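Local structure of metallo-beta-lactamase (Simiduia agarivorans, 6MFI) at residues H108-I113 / A211-P216; Y183-H188 / A192-W197. The protein probably hydrolyses the amide bond of beta-lactam antibiotics, as a subclass B3 metallo-beta-lactamase that carries two zinc ions in its active site. All blocks are in the same frame, centred on the assembly; numbering follows the deposited sequence.

Interaction 1. Residues H108-I113 / A211-P216. With ZN (zinc ion), chain C.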
# COMPACT_ATOMS: atom_id res chain seq x y z
N HIS A 108 -0.95 1.58 -6.48
CA HIS A 108 -1.79 0.83 -5.57
C HIS A 108 -0.99 -0.28 -4.91
O HIS A 108 0.01 -0.75 -5.45
CB HIS A 108 -3.00 0.22 -6.30
CG HIS A 108 -2.64 -0.88 -7.24
ND1 HIS A 108 -2.33 -2.16 -6.82
CD2 HIS A 108 -2.54 -0.90 -8.59
CE1 HIS A 108 -2.05 -2.91 -7.87
NE2 HIS A 108 -2.17 -2.17 -8.96
N SER A 109 -1.45 -0.69 -3.72
CA SER A 109 -0.93 -1.89 -3.08
C SER A 109 -1.66 -3.11 -3.62
O SER A 109 -1.10 -3.86 -4.42
CB SER A 109 -1.09 -1.79 -1.56
OG SER A 109 -2.43 -1.55 -1.20
N HIS A 110 -2.91 -3.30 -3.20
CA HIS A 110 -3.76 -4.34 -3.77
C HIS A 110 -5.17 -3.80 -3.93
O HIS A 110 -5.55 -2.79 -3.34
CB HIS A 110 -3.75 -5.62 -2.91
CG HIS A 110 -4.29 -5.44 -1.53
ND1 HIS A 110 -3.48 -5.23 -0.44
CD2 HIS A 110 -5.56 -5.46 -1.06
CE1 HIS A 110 -4.23 -5.12 0.65
NE2 HIS A 110 -5.49 -5.25 0.30
N GLU A 111 -5.95 -4.49 -4.76
CA GLU A 111 -7.21 -3.99 -5.30
C GLU A 111 -8.40 -4.22 -4.38
O GLU A 111 -9.49 -4.57 -4.85
CB GLU A 111 -7.46 -4.62 -6.67
CG GLU A 111 -7.46 -6.15 -6.67
CD GLU A 111 -6.08 -6.75 -6.83
OE1 GLU A 111 -5.98 -7.85 -7.42
OE2 GLU A 111 -5.09 -6.14 -6.36
N HIS A 112 -8.25 -4.04 -3.07
CA HIS A 112 -9.38 -4.14 -2.16
C HIS A 112 -9.97 -2.75 -1.91
O HIS A 112 -9.29 -1.73 -2.03
CB HIS A 112 -8.96 -4.79 -0.84
CG HIS A 112 -8.97 -6.28 -0.88
ND1 HIS A 112 -8.67 -7.06 0.22
CD2 HIS A 112 -9.24 -7.15 -1.88
CE1 HIS A 112 -8.75 -8.33 -0.11
NE2 HIS A 112 -9.10 -8.42 -1.38
N ILE A 113 -11.26 -2.73 -1.55
CA ILE A 113 -12.00 -1.48 -1.47
C ILE A 113 -11.43 -0.55 -0.41
O ILE A 113 -11.51 0.67 -0.53
CB ILE A 113 -13.50 -1.77 -1.22
CG1 ILE A 113 -14.31 -0.47 -1.23
CG2 ILE A 113 -13.69 -2.52 0.09
CD1 ILE A 113 -15.78 -0.66 -0.94
N ALA A 211 5.37 -2.60 1.38
CA ALA A 211 5.01 -4.00 1.24
C ALA A 211 3.51 -4.19 1.41
O ALA A 211 2.89 -3.63 2.31
CB ALA A 211 5.76 -4.85 2.26
N ASP A 212 2.93 -5.01 0.53
CA ASP A 212 1.50 -5.26 0.55
C ASP A 212 1.10 -6.00 1.83
O ASP A 212 1.94 -6.52 2.57
CB ASP A 212 1.08 -6.07 -0.68
CG ASP A 212 -0.42 -6.20 -0.82
OD1 ASP A 212 -1.08 -5.18 -1.11
OD2 ASP A 212 -0.94 -7.32 -0.64
N SER A 213 -0.21 -6.02 2.10
CA SER A 213 -0.73 -6.69 3.29
C SER A 213 -0.28 -8.14 3.35
O SER A 213 0.15 -8.63 4.40
CB SER A 213 -2.25 -6.58 3.33
OG SER A 213 -2.66 -5.22 3.29
N LEU A 214 -0.39 -8.85 2.23
CA LEU A 214 0.10 -10.22 2.08
C LEU A 214 -0.57 -11.20 3.05
O LEU A 214 -0.15 -12.36 3.13
CB LEU A 214 1.62 -10.29 2.25
CG LEU A 214 2.45 -9.55 1.19
CD1 LEU A 214 3.91 -9.87 1.35
CD2 LEU A 214 1.98 -9.90 -0.20
N SER A 215 -1.61 -10.77 3.77
CA SER A 215 -2.22 -11.60 4.79
C SER A 215 -3.02 -12.73 4.16
O SER A 215 -3.77 -12.51 3.20
CB SER A 215 -3.14 -10.76 5.68
OG SER A 215 -4.04 -10.01 4.89
N PRO A 216 -2.87 -13.96 4.68
CA PRO A 216 -3.65 -15.12 4.24
C PRO A 216 -5.10 -15.10 4.74
O PRO A 216 -5.60 -16.08 5.30
CB PRO A 216 -2.87 -16.30 4.83
CG PRO A 216 -2.22 -15.74 6.05
CD PRO A 216 -1.89 -14.31 5.72
ZN ZN C . -7.07 -6.43 1.30
O HOH W 1 -7.86 -5.44 2.83

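Interaction 2. Residues Y183-H188 / A192-W197. With ZN (zinc ion), chain C.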
# COMPACT_ATOMS: atom_id res chain seq x y z
N TYR A 183 7.00 -4.91 -7.41
CA TYR A 183 7.24 -6.34 -7.31
C TYR A 183 5.91 -7.03 -7.10
O TYR A 183 5.21 -6.75 -6.13
CB TYR A 183 8.21 -6.67 -6.18
CG TYR A 183 9.56 -5.99 -6.31
CD1 TYR A 183 10.57 -6.56 -7.06
CD2 TYR A 183 9.80 -4.77 -5.69
CE1 TYR A 183 11.80 -5.94 -7.19
CE2 TYR A 183 11.03 -4.14 -5.81
CZ TYR A 183 12.02 -4.73 -6.56
OH TYR A 183 13.24 -4.11 -6.68
N ALA A 184 5.55 -7.92 -8.03
CA ALA A 184 4.30 -8.66 -7.93
C ALA A 184 4.35 -9.59 -6.73
O ALA A 184 5.07 -10.59 -6.73
CB ALA A 184 4.05 -9.44 -9.22
N THR A 185 3.59 -9.25 -5.68
CA THR A 185 3.50 -10.05 -4.46
C THR A 185 2.05 -10.44 -4.23
O THR A 185 1.38 -9.89 -3.35
CB THR A 185 4.06 -9.29 -3.26
OG1 THR A 185 3.33 -8.07 -3.08
CG2 THR A 185 5.53 -8.97 -3.46
N PRO A 186 1.53 -11.38 -5.00
CA PRO A 186 0.13 -11.79 -4.86
C PRO A 186 -0.04 -12.70 -3.64
O PRO A 186 0.89 -12.97 -2.89
CB PRO A 186 -0.15 -12.53 -6.16
CG PRO A 186 1.16 -13.13 -6.52
CD PRO A 186 2.21 -12.15 -6.06
N GLY A 187 -1.27 -13.18 -3.47
CA GLY A 187 -1.61 -14.00 -2.32
C GLY A 187 -2.80 -13.43 -1.57
O GLY A 187 -3.84 -14.08 -1.45
N HIS A 188 -2.64 -12.21 -1.06
CA HIS A 188 -3.79 -11.50 -0.50
C HIS A 188 -4.79 -11.15 -1.60
O HIS A 188 -6.01 -11.28 -1.41
CB HIS A 188 -3.32 -10.24 0.22
CG HIS A 188 -4.42 -9.50 0.92
ND1 HIS A 188 -4.91 -9.89 2.15
CD2 HIS A 188 -5.12 -8.40 0.57
CE1 HIS A 188 -5.87 -9.06 2.52
NE2 HIS A 188 -6.02 -8.14 1.58
N ALA A 192 -1.74 -7.95 -6.27
CA ALA A 192 -1.09 -7.13 -5.25
C ALA A 192 0.33 -6.78 -5.68
O ALA A 192 1.02 -7.54 -6.36
CB ALA A 192 -1.07 -7.87 -3.91
N LEU A 193 0.77 -5.59 -5.26
CA LEU A 193 2.09 -5.09 -5.59
C LEU A 193 2.80 -4.60 -4.34
O LEU A 193 2.16 -4.16 -3.37
CB LEU A 193 2.02 -3.94 -6.61
CG LEU A 193 1.55 -4.28 -8.03
CD1 LEU A 193 1.66 -3.05 -8.93
CD2 LEU A 193 2.36 -5.43 -8.61
N SER A 194 4.13 -4.68 -4.36
CA SER A 194 4.98 -4.10 -3.33
C SER A 194 5.94 -3.12 -4.00
O SER A 194 6.65 -3.50 -4.95
CB SER A 194 5.76 -5.18 -2.57
OG SER A 194 4.89 -6.06 -1.90
N TRP A 195 5.95 -1.88 -3.53
CA TRP A 195 6.70 -0.81 -4.15
C TRP A 195 7.95 -0.49 -3.33
O TRP A 195 7.94 -0.56 -2.10
CB TRP A 195 5.84 0.44 -4.30
CG TRP A 195 4.76 0.28 -5.33
CD1 TRP A 195 3.46 -0.09 -5.10
CD2 TRP A 195 4.88 0.47 -6.74
NE1 TRP A 195 2.77 -0.13 -6.28
CE2 TRP A 195 3.62 0.20 -7.31
CE3 TRP A 195 5.93 0.84 -7.58
CZ2 TRP A 195 3.38 0.29 -8.68
CZ3 TRP A 195 5.69 0.93 -8.94
CH2 TRP A 195 4.42 0.66 -9.48
N GLN A 196 9.02 -0.12 -4.04
CA GLN A 196 10.29 0.18 -3.40
C GLN A 196 10.92 1.38 -4.11
O GLN A 196 11.05 1.38 -5.33
CB GLN A 196 11.24 -1.03 -3.45
CG GLN A 196 12.71 -0.68 -3.43
CD GLN A 196 13.57 -1.78 -4.03
OE1 GLN A 196 13.54 -2.02 -5.24
NE2 GLN A 196 14.34 -2.46 -3.18
N TRP A 197 11.31 2.38 -3.32
CA TRP A 197 11.95 3.58 -3.85
C TRP A 197 13.00 4.05 -2.86
O TRP A 197 13.10 3.56 -1.73
CB TRP A 197 10.93 4.69 -4.12
CG TRP A 197 10.24 5.19 -2.88
CD1 TRP A 197 10.56 6.31 -2.16
CD2 TRP A 197 9.12 4.59 -2.22
NE1 TRP A 197 9.71 6.44 -1.09
CE2 TRP A 197 8.81 5.40 -1.10
CE3 TRP A 197 8.34 3.46 -2.46
CZ2 TRP A 197 7.77 5.10 -0.23
CZ3 TRP A 197 7.31 3.16 -1.60
CH2 TRP A 197 7.03 3.98 -0.50
ZN ZN C . -7.07 -6.43 1.30
O HOH W 1 -7.86 -5.44 2.83

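Interaction 1. Residues H108-I113 / A211-P216
The imidazole of His110 stands almost perpendicular to the carboxylate of Asp212, their planes 86° apart. From the edge of the ring, His110 ND1 gives a very short hydrogen bond of 2.5 Å to Asp212 OD1, bent moderately at 156°. Histidine suits this place because its two ring nitrogens do different work: NE2 binds a zinc ion at 2.2 Å while ND1 donates to the aspartate. Gripped at both nitrogens, the ring has its rotation fixed, and the carboxylate would be expected to make it a more electron-rich ligand. Asp212 is thus a second-shell residue that positions a first-shell one. Its CG, anti to the backbone N (chi1 -172°), carries the carboxylate across to the histidine. The HxHxDH signature of the metallo-beta-lactamase superfamily, His110 to His115, runs from the loop after strand 103-107 into the short helix 113-116, with His112 at the N-cap. His112 binds the same zinc through ND1 at 2.0 Å, and His188 and a water complete the site. Asp212 OD1 is also bordered by Ser109, whose CB lies 3.4 Å away. Ser213 OG meets the His110 ring at its CE1 corner, in the ring plane and 3.1 Å from CE1; serine is small enough to sit against that edge. The carboxylate is itself anchored through Asp212 OD2, which accepts a 3.3 Å bond from Leu214 N in an Asx turn, the donor lying above the carboxylate plane.

Interaction 2. Residues Y183-H188 / A192-W197
Tyr183 and Ser194 face each other as an antiparallel hydrogen-bonded pair: Tyr183 N donates to Ser194 O, and Ser194 N returns a bond of 2.9 Å to Tyr183 O. Beside them Ala184 and Leu193 form a non-hydrogen-bonded pair, with Leu193 CD2 lying 3.8 Å from Ala184 CA; alanine's single methyl allows the leucine branch to pack against the backbone there. Just past the paired strands, Thr185 N gives a longer bond of 3.2 Å to Ala192 O, met from above the carbonyl plane. Ala192 CB packs against Thr185 O at 3.2 Å, where a methyl is a fitting size.

Two side-chain bonds reinforce the strands. Tyr183 has CG anti to its carbonyl carbon (chi1 -58°), which runs the ring along the neighbouring strand. Tyr183 OH then donates to Gln196 OE1 at 2.6 Å. Ring and amide planes are 79° apart, with Gln196 CB at the ring edge. The same amide uses NE2 to reach Glu245 O, so it is held by both polar atoms. Further along, Thr185 OG1 and Ser194 OG are hydrogen-bonded at 2.8 Å, while Ser194 OG is also bonded to Asp212 N. Short hydroxyl side chains suit this spot, joining the hairpin to the adjoining loop.

Past Pro186, Gly187 turns the chain with a positive phi of 125°, which glycine accepts readily, and His188 follows to bind zinc through NE2 at 2.0 Å. Its ND1 is bonded to Ser215 O, which orients the ring.

The two segments belong to the beta hairpin of strands 178-184 and 193-199. Strand 193-199 lies between strands 178-184 and 206-210 in a five-stranded sheet; Trp197 reaches across to strand 67-71 of the other sheet, and Tyr230 of helix 228-242 bonds to Gly187 O.

Along the chain, interaction 2 falls between the two segments that interaction 1 brings together, and their centres lie about 8 Å apart. Both contribute to one zinc site: segment 108-113 brings two histidines and segment 183-188 the third, with His112 ND1 and His188 NE2 3.2 Å apart around the metal. The ring of His188 also meets that of His110 edge-to-face. Away from the metal, the loop 108-113 is tied to the hairpin by probable hydrogen bonds between Ser109 O and Leu193 N (2.7 Å) and between His108 O and Trp195 NE1 (2.9 Å). The second zinc, held by Asp114, His115 and His253, lies about 4 Å from the nearest side-chain atom of His110.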